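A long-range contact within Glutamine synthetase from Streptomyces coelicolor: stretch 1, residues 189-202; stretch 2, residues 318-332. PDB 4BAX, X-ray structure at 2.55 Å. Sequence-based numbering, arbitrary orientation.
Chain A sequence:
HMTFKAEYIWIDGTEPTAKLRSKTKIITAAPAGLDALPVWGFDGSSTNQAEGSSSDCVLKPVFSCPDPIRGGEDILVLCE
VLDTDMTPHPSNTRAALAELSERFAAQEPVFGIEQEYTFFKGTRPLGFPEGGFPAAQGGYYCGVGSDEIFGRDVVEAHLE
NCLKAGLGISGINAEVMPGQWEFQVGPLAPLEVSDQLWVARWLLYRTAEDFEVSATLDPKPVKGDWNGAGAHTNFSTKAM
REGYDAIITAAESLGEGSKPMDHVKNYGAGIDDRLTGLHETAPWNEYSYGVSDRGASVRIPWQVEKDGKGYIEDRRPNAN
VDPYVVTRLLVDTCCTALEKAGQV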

# COMPACT_ATOMS: atom_id res chain seq x y z
N ALA A 189 11.11 39.34 -34.28
CA ALA A 189 12.08 39.13 -35.36
C ALA A 189 12.65 37.70 -35.26
O ALA A 189 12.68 37.12 -34.16
CB ALA A 189 13.19 40.16 -35.25
N PRO A 190 13.13 37.13 -36.38
CA PRO A 190 13.46 35.69 -36.44
C PRO A 190 14.46 35.23 -35.38
O PRO A 190 14.22 34.23 -34.70
CB PRO A 190 14.07 35.53 -37.84
CG PRO A 190 13.49 36.64 -38.66
CD PRO A 190 13.25 37.79 -37.70
N LEU A 191 15.55 35.98 -35.21
CA LEU A 191 16.52 35.61 -34.18
C LEU A 191 15.96 35.77 -32.78
O LEU A 191 16.16 34.91 -31.92
CB LEU A 191 17.83 36.39 -34.35
CG LEU A 191 18.67 35.97 -35.56
CD1 LEU A 191 19.66 37.06 -35.97
CD2 LEU A 191 19.41 34.66 -35.25
N GLU A 192 15.23 36.86 -32.56
CA GLU A 192 14.67 37.12 -31.25
C GLU A 192 13.58 36.08 -30.87
O GLU A 192 13.53 35.58 -29.74
CB GLU A 192 14.15 38.56 -31.14
CG GLU A 192 13.85 39.03 -29.71
CD GLU A 192 15.09 39.22 -28.82
OE1 GLU A 192 16.23 39.03 -29.30
OE2 GLU A 192 14.91 39.54 -27.62
N VAL A 193 12.74 35.73 -31.83
CA VAL A 193 11.70 34.75 -31.57
C VAL A 193 12.24 33.35 -31.28
O VAL A 193 11.73 32.64 -30.40
CB VAL A 193 10.64 34.71 -32.70
CG1 VAL A 193 11.10 33.86 -33.90
CG2 VAL A 193 9.29 34.24 -32.15
N SER A 194 13.31 32.99 -31.99
CA SER A 194 13.94 31.69 -31.88
C SER A 194 14.67 31.54 -30.57
O SER A 194 14.57 30.50 -29.91
CB SER A 194 14.92 31.49 -33.05
OG SER A 194 14.27 31.25 -34.29
N ASP A 195 15.36 32.61 -30.19
CA ASP A 195 16.11 32.64 -28.94
C ASP A 195 15.15 32.54 -27.76
O ASP A 195 15.41 31.76 -26.83
CB ASP A 195 16.94 33.93 -28.83
CG ASP A 195 18.16 33.91 -29.75
OD1 ASP A 195 18.58 32.81 -30.18
OD2 ASP A 195 18.70 35.00 -30.06
N GLN A 196 14.05 33.29 -27.80
CA GLN A 196 13.10 33.31 -26.67
C GLN A 196 12.38 31.97 -26.49
O GLN A 196 12.23 31.49 -25.37
CB GLN A 196 12.08 34.46 -26.82
CG GLN A 196 12.67 35.89 -26.77
CD GLN A 196 11.63 36.98 -26.46
OE1 GLN A 196 10.49 36.69 -26.12
NE2 GLN A 196 12.05 38.25 -26.56
N LEU A 197 12.03 31.33 -27.61
CA LEU A 197 11.35 30.04 -27.61
C LEU A 197 12.22 28.92 -26.99
O LEU A 197 11.71 28.06 -26.23
CB LEU A 197 10.93 29.66 -29.04
CG LEU A 197 10.24 28.29 -29.18
CD1 LEU A 197 9.06 28.17 -28.22
CD2 LEU A 197 9.77 28.02 -30.61
N TRP A 198 13.52 28.94 -27.31
CA TRP A 198 14.44 27.96 -26.74
C TRP A 198 14.53 28.13 -25.24
O TRP A 198 14.50 27.16 -24.47
CB TRP A 198 15.83 28.07 -27.38
CG TRP A 198 15.99 27.19 -28.58
CD1 TRP A 198 16.31 27.58 -29.86
CD2 TRP A 198 15.75 25.79 -28.63
NE1 TRP A 198 16.33 26.48 -30.70
CE2 TRP A 198 15.99 25.37 -29.97
CE3 TRP A 198 15.38 24.83 -27.68
CZ2 TRP A 198 15.86 24.03 -30.37
CZ3 TRP A 198 15.25 23.51 -28.08
CH2 TRP A 198 15.49 23.12 -29.41
N VAL A 199 14.58 29.39 -24.83
CA VAL A 199 14.66 29.71 -23.43
C VAL A 199 13.33 29.35 -22.75
O VAL A 199 13.29 28.78 -21.65
CB VAL A 199 15.03 31.17 -23.21
CG1 VAL A 199 14.90 31.53 -21.75
CG2 VAL A 199 16.46 31.44 -23.71
N ALA A 200 12.24 29.65 -23.44
CA ALA A 200 10.93 29.32 -22.93
C ALA A 200 10.75 27.78 -22.80
O ALA A 200 10.13 27.30 -21.83
CB ALA A 200 9.83 29.96 -23.79
N ARG A 201 11.29 27.02 -23.76
CA ARG A 201 11.29 25.56 -23.67
C ARG A 201 12.11 25.13 -22.46
O ARG A 201 11.70 24.27 -21.67
CB ARG A 201 11.87 24.91 -24.93
CG ARG A 201 10.89 24.77 -26.10
CD ARG A 201 11.65 24.80 -27.44
NE ARG A 201 10.77 24.53 -28.59
CZ ARG A 201 11.11 23.85 -29.68
NH1 ARG A 201 12.34 23.34 -29.82
NH2 ARG A 201 10.22 23.67 -30.66
N TRP A 202 13.27 25.73 -22.33
CA TRP A 202 14.14 25.36 -21.24
C TRP A 202 13.42 25.65 -19.92
O TRP A 202 13.49 24.85 -18.98
CB TRP A 202 15.50 26.10 -21.32
CG TRP A 202 16.44 25.67 -20.23
CD1 TRP A 202 17.35 24.64 -20.30
CD2 TRP A 202 16.58 26.23 -18.91
NE1 TRP A 202 18.03 24.52 -19.10
CE2 TRP A 202 17.58 25.49 -18.24
CE3 TRP A 202 15.94 27.28 -18.23
CZ2 TRP A 202 17.97 25.78 -16.93
CZ3 TRP A 202 16.33 27.55 -16.93
CH2 TRP A 202 17.34 26.81 -16.30
N ASN A 318 6.12 20.69 -36.59
CA ASN A 318 5.89 19.91 -35.38
C ASN A 318 6.24 20.70 -34.14
O ASN A 318 6.99 21.67 -34.23
CB ASN A 318 6.78 18.69 -35.39
CG ASN A 318 6.22 17.56 -36.21
OD1 ASN A 318 5.17 17.69 -36.87
ND2 ASN A 318 6.92 16.43 -36.17
N ALA A 319 5.74 20.26 -32.99
CA ALA A 319 6.10 20.87 -31.71
C ALA A 319 7.59 20.70 -31.43
O ALA A 319 8.16 21.47 -30.65
CB ALA A 319 5.28 20.27 -30.58
N ASN A 320 8.23 19.70 -32.06
CA ASN A 320 9.66 19.47 -31.85
C ASN A 320 10.55 20.11 -32.93
O ASN A 320 11.72 19.76 -33.05
CB ASN A 320 9.98 17.98 -31.68
CG ASN A 320 9.72 17.17 -32.94
OD1 ASN A 320 9.16 17.69 -33.92
ND2 ASN A 320 10.08 15.89 -32.92
N VAL A 321 10.00 21.03 -33.71
CA VAL A 321 10.82 21.75 -34.70
C VAL A 321 11.84 22.66 -34.02
O VAL A 321 11.58 23.20 -32.94
CB VAL A 321 9.94 22.58 -35.66
CG1 VAL A 321 9.29 23.78 -34.95
CG2 VAL A 321 10.75 23.00 -36.90
N ASP A 322 13.01 22.78 -34.62
CA ASP A 322 13.99 23.79 -34.22
C ASP A 322 13.51 25.13 -34.79
O ASP A 322 13.39 25.27 -36.02
CB ASP A 322 15.37 23.44 -34.79
CG ASP A 322 16.50 24.34 -34.28
OD1 ASP A 322 16.22 25.48 -33.81
OD2 ASP A 322 17.67 23.92 -34.34
N PRO A 323 13.27 26.12 -33.92
CA PRO A 323 12.83 27.45 -34.37
C PRO A 323 13.82 28.13 -35.32
O PRO A 323 13.38 28.77 -36.29
CB PRO A 323 12.68 28.25 -33.05
CG PRO A 323 13.42 27.46 -32.01
CD PRO A 323 13.33 26.01 -32.45
N TYR A 324 15.12 27.89 -35.11
CA TYR A 324 16.15 28.46 -35.97
C TYR A 324 15.97 28.00 -37.41
O TYR A 324 16.19 28.77 -38.36
CB TYR A 324 17.56 28.06 -35.48
CG TYR A 324 17.99 28.67 -34.16
CD1 TYR A 324 17.83 30.03 -33.91
CD2 TYR A 324 18.50 27.87 -33.13
CE1 TYR A 324 18.20 30.58 -32.69
CE2 TYR A 324 18.88 28.42 -31.91
CZ TYR A 324 18.72 29.78 -31.70
OH TYR A 324 19.09 30.34 -30.50
N VAL A 325 15.58 26.74 -37.55
CA VAL A 325 15.36 26.13 -38.85
C VAL A 325 14.07 26.56 -39.57
O VAL A 325 14.11 27.01 -40.72
CB VAL A 325 15.46 24.58 -38.74
CG1 VAL A 325 15.18 23.91 -40.08
CG2 VAL A 325 16.83 24.19 -38.19
N VAL A 326 12.93 26.48 -38.89
CA VAL A 326 11.66 26.84 -39.51
C VAL A 326 11.64 28.32 -39.91
O VAL A 326 11.19 28.68 -41.00
CB VAL A 326 10.42 26.44 -38.66
CG1 VAL A 326 10.45 27.09 -37.25
CG2 VAL A 326 9.14 26.74 -39.40
N THR A 327 12.21 29.16 -39.05
CA THR A 327 12.30 30.59 -39.36
C THR A 327 13.22 30.83 -40.57
O THR A 327 12.86 31.57 -41.49
CB THR A 327 12.80 31.45 -38.14
OG1 THR A 327 14.02 30.91 -37.61
CG2 THR A 327 11.74 31.56 -37.04
N ARG A 328 14.36 30.13 -40.62
CA ARG A 328 15.32 30.31 -41.73
C ARG A 328 14.68 29.95 -43.07
O ARG A 328 14.77 30.70 -44.05
CB ARG A 328 16.58 29.47 -41.50
CG ARG A 328 17.77 29.86 -42.40
CD ARG A 328 18.32 28.72 -43.24
NE ARG A 328 18.49 27.51 -42.44
CZ ARG A 328 18.53 26.28 -42.94
NH1 ARG A 328 18.42 26.09 -44.25
NH2 ARG A 328 18.68 25.24 -42.13
N LEU A 329 13.99 28.80 -43.07
CA LEU A 329 13.37 28.24 -44.26
C LEU A 329 12.25 29.12 -44.81
O LEU A 329 12.14 29.32 -46.03
CB LEU A 329 12.82 26.84 -43.94
CG LEU A 329 13.84 25.73 -43.73
CD1 LEU A 329 13.15 24.43 -43.37
CD2 LEU A 329 14.67 25.57 -45.00
N LEU A 330 11.42 29.63 -43.90
CA LEU A 330 10.32 30.50 -44.31
C LEU A 330 10.86 31.80 -44.90
O LEU A 330 10.34 32.28 -45.90
CB LEU A 330 9.39 30.78 -43.13
CG LEU A 330 8.43 29.63 -42.90
CD1 LEU A 330 7.68 29.77 -41.56
CD2 LEU A 330 7.45 29.51 -44.09
N VAL A 331 11.89 32.37 -44.28
CA VAL A 331 12.50 33.57 -44.81
C VAL A 331 13.15 33.31 -46.17
O VAL A 331 12.96 34.07 -47.11
CB VAL A 331 13.55 34.13 -43.85
CG1 VAL A 331 14.47 35.09 -44.56
CG2 VAL A 331 12.87 34.78 -42.66
N ASP A 332 13.88 32.20 -46.29
CA ASP A 332 14.56 31.93 -47.54
C ASP A 332 13.52 31.80 -48.64
O ASP A 332 13.58 32.50 -49.65
CB ASP A 332 15.38 30.64 -47.46
CG ASP A 332 16.42 30.53 -48.58
OD1 ASP A 332 16.17 31.04 -49.69
OD2 ASP A 332 17.51 29.98 -48.34
O HOH W 1 13.54 20.89 -31.16

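Two helices, 190-202 and 323-332, pack nearly antiparallel at 159°. Their axes approach to 9.1 Å. The two stretches bury 566 Å² between them, although any two touching residues are at least 118 positions apart in sequence. The backbones come close where small residues face each other: the CA atoms of Ser194 and Pro323 lie 5.0 Å apart. Three residues cover the most surface: Tyr324, Pro323 and Trp198.

Pro323 is the first residue of its helix. Its CA-to-CB bond points toward the other helix, and its ring sits as a knob among Ser194, Leu197, Trp198 and Arg201. Proline suits this place. It lacks an amide hydrogen to donate, which costs little in the first turn of a helix, and its compact ring fills the hole. Pro323 CB lies 3.8 Å from Leu197 CD2, an apolar contact. Pro323 CG lies over one face of the Trp198 ring, 3.3 Å from Trp198 NE1. Pro323 CD lies over one face of the Arg201 guanidinium, 3.9 Å from Arg201 NH1.

Tyr324 has its CA-to-CB bond sideways to the other helix, but the end of its side chain comes nearer. With chi1 at m, the ring runs alongside Ser194 and Trp198. Tyr324 CD1 is 3.4 Å from Ser194 CB, so the ring lies close against the first helix. The hydroxyl reaches Asp195: Tyr324 OH donates to Asp195 OD1 at 2.5 Å, a short hydrogen bond to a carboxylate. The CA-to-CB bond of Asp195 points away from the contact, yet the end of the side chain comes nearer to accept this bond.

The CA-to-CB bond of Trp198 points toward the second stretch. Its five-membered ring and the Tyr324 ring form an oblique aromatic pair, with centroids 4.9 Å apart and planes at 38°. Trp198 CD1 is 3.4 Å from Tyr324 CE2. The indole also has a polar role: Trp198 NE1 donates to Asp322 OD1 at 3.3 Å, near the ring plane. Asp322 is the N-cap of the second helix. Asp322 OD1 also accepts from Tyr324 N at 3.0 Å, so one carboxylate oxygen both caps its helix and ties it to the indole.

Arg201 extends to the loop before the second helix. Arg201 NH2 donates to Val321 O at 2.7 Å, and NH1 adds a weak bond to that oxygen, Arg201 NH1 to Val321 O, at 3.2 Å. A water joins the same parts: it accepts from Arg201 NH1 at 3.0 Å and donates to Asn320 O at 2.9 Å. A long side chain with several donors suits a loop that offers carbonyl oxygens.

At the other end of the contact, Thr327 packs by its methyl on Val193, with Thr327 CG2 3.9 Å from Val193 CG1. Its hydroxyl turns to its own helix: Thr327 OG1 donates to Pro323 O at 2.6 Å. Ser194 does likewise, with Ser194 OG donating to Pro190 O at 3.0 Å. These bonds satisfy hydroxyls in a buried setting. Beyond them, Pro190 CG meets Val331 CG2 at 4.5 Å, a looser apolar contact.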